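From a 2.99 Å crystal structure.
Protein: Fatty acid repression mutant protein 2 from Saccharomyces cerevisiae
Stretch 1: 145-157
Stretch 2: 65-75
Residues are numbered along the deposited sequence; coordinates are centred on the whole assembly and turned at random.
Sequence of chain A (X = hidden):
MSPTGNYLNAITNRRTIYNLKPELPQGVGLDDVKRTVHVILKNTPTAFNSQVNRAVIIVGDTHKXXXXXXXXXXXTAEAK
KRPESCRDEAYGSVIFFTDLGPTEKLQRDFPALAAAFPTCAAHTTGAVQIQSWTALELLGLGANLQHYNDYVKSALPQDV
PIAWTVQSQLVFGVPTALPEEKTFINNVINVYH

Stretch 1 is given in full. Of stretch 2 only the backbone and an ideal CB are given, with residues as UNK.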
# COMPACT_ATOMS: atom_id res chain seq x y z
N LEU A 145 10.80 0.20 9.14
CA LEU A 145 9.46 0.58 9.56
C LEU A 145 9.46 1.00 11.01
O LEU A 145 10.31 0.57 11.78
CB LEU A 145 8.49 -0.60 9.37
CG LEU A 145 8.47 -1.68 10.46
CD1 LEU A 145 7.25 -2.59 10.27
CD2 LEU A 145 9.75 -2.51 10.48
N GLN A 146 8.49 1.83 11.38
CA GLN A 146 8.21 2.16 12.77
C GLN A 146 6.77 2.64 12.90
O GLN A 146 6.26 3.35 12.04
CB GLN A 146 9.17 3.22 13.32
CG GLN A 146 10.43 2.66 13.96
CD GLN A 146 10.17 1.40 14.78
OE1 GLN A 146 10.79 0.36 14.55
NE2 GLN A 146 9.26 1.49 15.75
N HIS A 147 6.11 2.23 13.98
CA HIS A 147 4.70 2.54 14.17
C HIS A 147 4.39 3.15 15.53
O HIS A 147 3.37 2.83 16.14
CB HIS A 147 3.85 1.28 13.95
CG HIS A 147 3.85 0.79 12.54
ND1 HIS A 147 4.99 0.32 11.93
CD2 HIS A 147 2.86 0.69 11.63
CE1 HIS A 147 4.69 -0.05 10.68
NE2 HIS A 147 3.41 0.17 10.49
N TYR A 148 5.26 4.03 15.99
CA TYR A 148 4.99 4.79 17.20
C TYR A 148 4.08 5.95 16.87
O TYR A 148 4.44 7.11 17.07
CB TYR A 148 6.30 5.34 17.77
CG TYR A 148 7.20 4.27 18.33
CD1 TYR A 148 6.71 3.31 19.19
CD2 TYR A 148 8.54 4.23 17.98
CE1 TYR A 148 7.54 2.34 19.70
CE2 TYR A 148 9.38 3.26 18.49
CZ TYR A 148 8.87 2.32 19.35
OH TYR A 148 9.70 1.35 19.85
N ASN A 149 2.90 5.64 16.36
CA ASN A 149 1.97 6.65 15.87
C ASN A 149 1.56 7.65 16.93
O ASN A 149 1.84 8.84 16.82
CB ASN A 149 0.72 5.99 15.29
CG ASN A 149 1.05 4.98 14.22
OD1 ASN A 149 1.99 5.15 13.45
ND2 ASN A 149 0.26 3.91 14.16
N ASP A 150 0.90 7.15 17.97
CA ASP A 150 0.40 8.00 19.05
C ASP A 150 1.52 8.76 19.75
O ASP A 150 1.35 9.90 20.15
CB ASP A 150 -0.38 7.17 20.06
CG ASP A 150 0.03 5.71 20.06
OD1 ASP A 150 1.07 5.38 20.66
OD2 ASP A 150 -0.69 4.89 19.45
N TYR A 151 2.68 8.11 19.89
CA TYR A 151 3.80 8.72 20.58
C TYR A 151 4.37 9.92 19.82
O TYR A 151 4.64 10.96 20.42
CB TYR A 151 4.89 7.69 20.86
CG TYR A 151 4.62 6.86 22.10
CD1 TYR A 151 3.85 7.36 23.14
CD2 TYR A 151 5.15 5.58 22.23
CE1 TYR A 151 3.61 6.61 24.28
CE2 TYR A 151 4.91 4.82 23.36
CZ TYR A 151 4.14 5.34 24.38
OH TYR A 151 3.90 4.59 25.51
N VAL A 152 4.55 9.78 18.51
CA VAL A 152 5.07 10.88 17.71
C VAL A 152 3.97 11.88 17.39
O VAL A 152 4.26 13.03 17.07
CB VAL A 152 5.73 10.39 16.41
CG1 VAL A 152 6.80 9.35 16.71
CG2 VAL A 152 4.69 9.84 15.46
N LYS A 153 2.72 11.45 17.49
CA LYS A 153 1.60 12.34 17.23
C LYS A 153 1.53 13.44 18.28
O LYS A 153 1.37 14.61 17.95
CB LYS A 153 0.28 11.55 17.21
CG LYS A 153 -0.96 12.41 17.06
CD LYS A 153 -0.87 13.30 15.83
CE LYS A 153 -2.22 13.91 15.51
NZ LYS A 153 -2.83 14.56 16.71
N SER A 154 1.63 13.05 19.54
CA SER A 154 1.63 14.02 20.62
C SER A 154 2.94 14.81 20.61
O SER A 154 2.97 16.00 20.94
CB SER A 154 1.46 13.33 21.97
OG SER A 154 1.38 14.27 23.03
N ALA A 155 4.02 14.13 20.24
CA ALA A 155 5.34 14.73 20.23
C ALA A 155 5.47 15.73 19.09
O ALA A 155 6.28 16.66 19.15
CB ALA A 155 6.41 13.66 20.11
N LEU A 156 4.67 15.53 18.05
CA LEU A 156 4.67 16.39 16.87
C LEU A 156 4.45 17.84 17.25
O LEU A 156 3.75 18.13 18.22
CB LEU A 156 3.59 15.91 15.89
CG LEU A 156 4.04 15.42 14.52
CD1 LEU A 156 5.35 14.65 14.60
CD2 LEU A 156 2.95 14.57 13.89
N PRO A 157 5.06 18.77 16.50
CA PRO A 157 4.98 20.21 16.78
C PRO A 157 3.59 20.79 16.54
O PRO A 157 2.65 20.05 16.25
CB PRO A 157 5.99 20.81 15.79
CG PRO A 157 6.11 19.82 14.72
CD PRO A 157 5.95 18.48 15.36
N UNK A 65 14.88 15.06 18.36
CA UNK A 65 14.00 15.66 19.35
C UNK A 65 12.78 14.79 19.65
O UNK A 65 12.28 14.79 20.78
CB UNK A 65 13.55 17.04 18.87
N UNK A 66 12.31 14.06 18.65
CA UNK A 66 11.09 13.28 18.80
C UNK A 66 11.35 11.90 19.39
O UNK A 66 10.66 11.48 20.32
CB UNK A 66 10.39 13.14 17.45
N UNK A 67 12.33 11.19 18.85
CA UNK A 67 12.64 9.85 19.34
C UNK A 67 13.18 9.90 20.77
O UNK A 67 13.08 8.92 21.51
CB UNK A 67 13.65 9.17 18.42
N UNK A 68 13.75 11.04 21.14
CA UNK A 68 14.20 11.25 22.51
C UNK A 68 12.99 11.44 23.41
O UNK A 68 13.05 11.14 24.61
CB UNK A 68 15.14 12.45 22.60
N UNK A 69 11.91 11.94 22.84
CA UNK A 69 10.67 12.15 23.58
C UNK A 69 9.93 10.84 23.75
O UNK A 69 9.30 10.59 24.77
CB UNK A 69 9.78 13.17 22.87
N UNK A 70 10.00 10.00 22.72
CA UNK A 70 9.38 8.68 22.80
C UNK A 70 10.15 7.83 23.80
O UNK A 70 9.56 7.21 24.68
CB UNK A 70 9.34 8.00 21.43
N UNK A 71 11.48 7.84 23.68
CA UNK A 71 12.34 7.04 24.55
C UNK A 71 12.39 7.56 25.99
O UNK A 71 13.29 7.22 26.75
CB UNK A 71 13.76 7.00 23.97
N UNK A 72 11.42 8.39 26.35
CA UNK A 72 11.24 8.83 27.73
C UNK A 72 9.85 8.42 28.18
O UNK A 72 9.59 8.26 29.38
CB UNK A 72 11.44 10.34 27.87
N UNK A 73 8.96 8.23 27.22
CA UNK A 73 7.64 7.66 27.48
C UNK A 73 7.79 6.15 27.54
O UNK A 73 6.90 5.44 28.03
CB UNK A 73 6.63 8.07 26.41
N UNK A 74 8.95 5.66 27.11
CA UNK A 74 9.33 4.26 27.27
C UNK A 74 10.29 4.16 28.45
O UNK A 74 11.34 4.81 28.44
CB UNK A 74 9.96 3.70 25.99
N UNK A 75 9.95 3.37 29.45
CA UNK A 75 10.73 3.39 30.67
C UNK A 75 11.39 2.11 31.06
O UNK A 75 11.66 1.92 32.24
CB UNK A 75 9.83 3.83 31.83

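Helix 149-155 and the helix at 65-73 cross at 121° with their axes 9.4 Å apart at closest approach, and the face offered by Tyr148 just before the first helix and by Tyr151, Val152 and Ala155 within it is almost wholly apolar.

Position 65 is helical, and its ideal CB has nothing of stretch 1 within 5.5 Å. Almost any helix-tolerant residue would serve; it is Arg65, which stays out of this contact.

Position 66 points toward stretch 1, its ideal CB 4.8 Å from Ala155 CB and 5.3 Å from Val152 CG1. That gap suits a medium aliphatic chain: Leu, Ile, Val or Met. Ile66 fills it, with CG2 3.8 Å from Val152 CG1 and CD1 3.7 Å from Ala155 CB. Its CD1 also lies 3.3 Å from Ala155 O, close packing against the backbone at the end of the helix.

At 67 the bond points sideways and the CB is remote, so only a long side chain could return to Gln146 and Tyr148: Met, Phe, Tyr or Trp, a large ring suiting best. Trp67 succeeds by length: CZ3 comes 3.5 Å from Tyr148 CD2, an edge-to-edge approach of the two rings, and CH2 reaches 4.0 Å from Gln146 CB.

Position 68 is out of reach and undemanding; Asp68 makes no contact.

Position 69 points toward Ala155, CB to CB already 4.4 Å. A small residue, Ala, Ser or Gly, fits such close helices most simply. Ala69 keeps the contact light.

Position 70 sits where the CA atoms come nearest, its CA 6.0 Å from Tyr151 CA. The ideal CB is 4.5 Å from Tyr151 CB, and although the bond runs sideways, a compact branched residue such as Val or Ile could touch several neighbours. Val70 puts CG2 3.8 Å from Tyr151 CB and 4.1 Å from Val152 CG1, while CG1 lies over one face of the Tyr148 ring.

Positions 71 and 72 are out of reach and leave the choice open: Ala71, then Ser72, whose OG donates to Asp68 O at 3.0 Å.

Position 73 points toward stretch 1 with its ideal CB 4.0 Å from Tyr151 CE1, so a small residue already suffices. Ala73 lays its methyl over one face of that ring.

At 74 the bond points sideways, yet two tyrosines lie within reach of a long, flexible apolar chain, Met or perhaps Leu. Met74 places SD 3.8 Å from Tyr151 CE2 and CE 3.7 Å from Tyr148 OH, its sulfur oblique to both rings.

Position 75 has nothing of stretch 1 within 5.5 Å, so the choice is open; it is Pro75, without contact.

Stretch 2, residues 65-75: RIWDAVASAMP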
# COMPACT_ATOMS: atom_id res chain seq x y z
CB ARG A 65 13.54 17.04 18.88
CG ARG A 65 13.76 18.15 19.89
CD ARG A 65 13.50 19.50 19.26
NE ARG A 65 13.93 20.59 20.12
CZ ARG A 65 15.17 21.07 20.15
NH1 ARG A 65 16.10 20.54 19.37
NH2 ARG A 65 15.48 22.07 20.97
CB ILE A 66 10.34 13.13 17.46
CG1 ILE A 66 9.89 14.50 16.96
CG2 ILE A 66 9.13 12.22 17.63
CD1 ILE A 66 9.03 15.25 17.95
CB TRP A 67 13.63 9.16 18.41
CG TRP A 67 13.16 9.06 17.00
CD1 TRP A 67 13.54 9.85 15.96
CD2 TRP A 67 12.22 8.12 16.47
NE1 TRP A 67 12.90 9.47 14.82
CE2 TRP A 67 12.08 8.41 15.10
CE3 TRP A 67 11.49 7.07 17.03
CZ2 TRP A 67 11.24 7.68 14.28
CZ3 TRP A 67 10.65 6.35 16.20
CH2 TRP A 67 10.53 6.65 14.84
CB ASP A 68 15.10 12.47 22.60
CG ASP A 68 15.43 12.85 24.03
OD1 ASP A 68 16.38 12.26 24.60
OD2 ASP A 68 14.73 13.72 24.59
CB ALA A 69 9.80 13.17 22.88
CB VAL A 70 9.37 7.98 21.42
CG1 VAL A 70 8.89 6.55 21.56
CG2 VAL A 70 8.49 8.75 20.45
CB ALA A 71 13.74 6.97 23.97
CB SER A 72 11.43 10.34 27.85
OG SER A 72 12.77 10.71 27.58
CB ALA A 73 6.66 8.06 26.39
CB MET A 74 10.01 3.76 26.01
CG MET A 74 9.33 4.22 24.74
SD MET A 74 8.11 3.02 24.19
CE MET A 74 9.20 1.75 23.53
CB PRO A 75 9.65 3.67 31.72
CG PRO A 75 8.50 2.84 31.23
CD PRO A 75 8.62 2.76 29.72
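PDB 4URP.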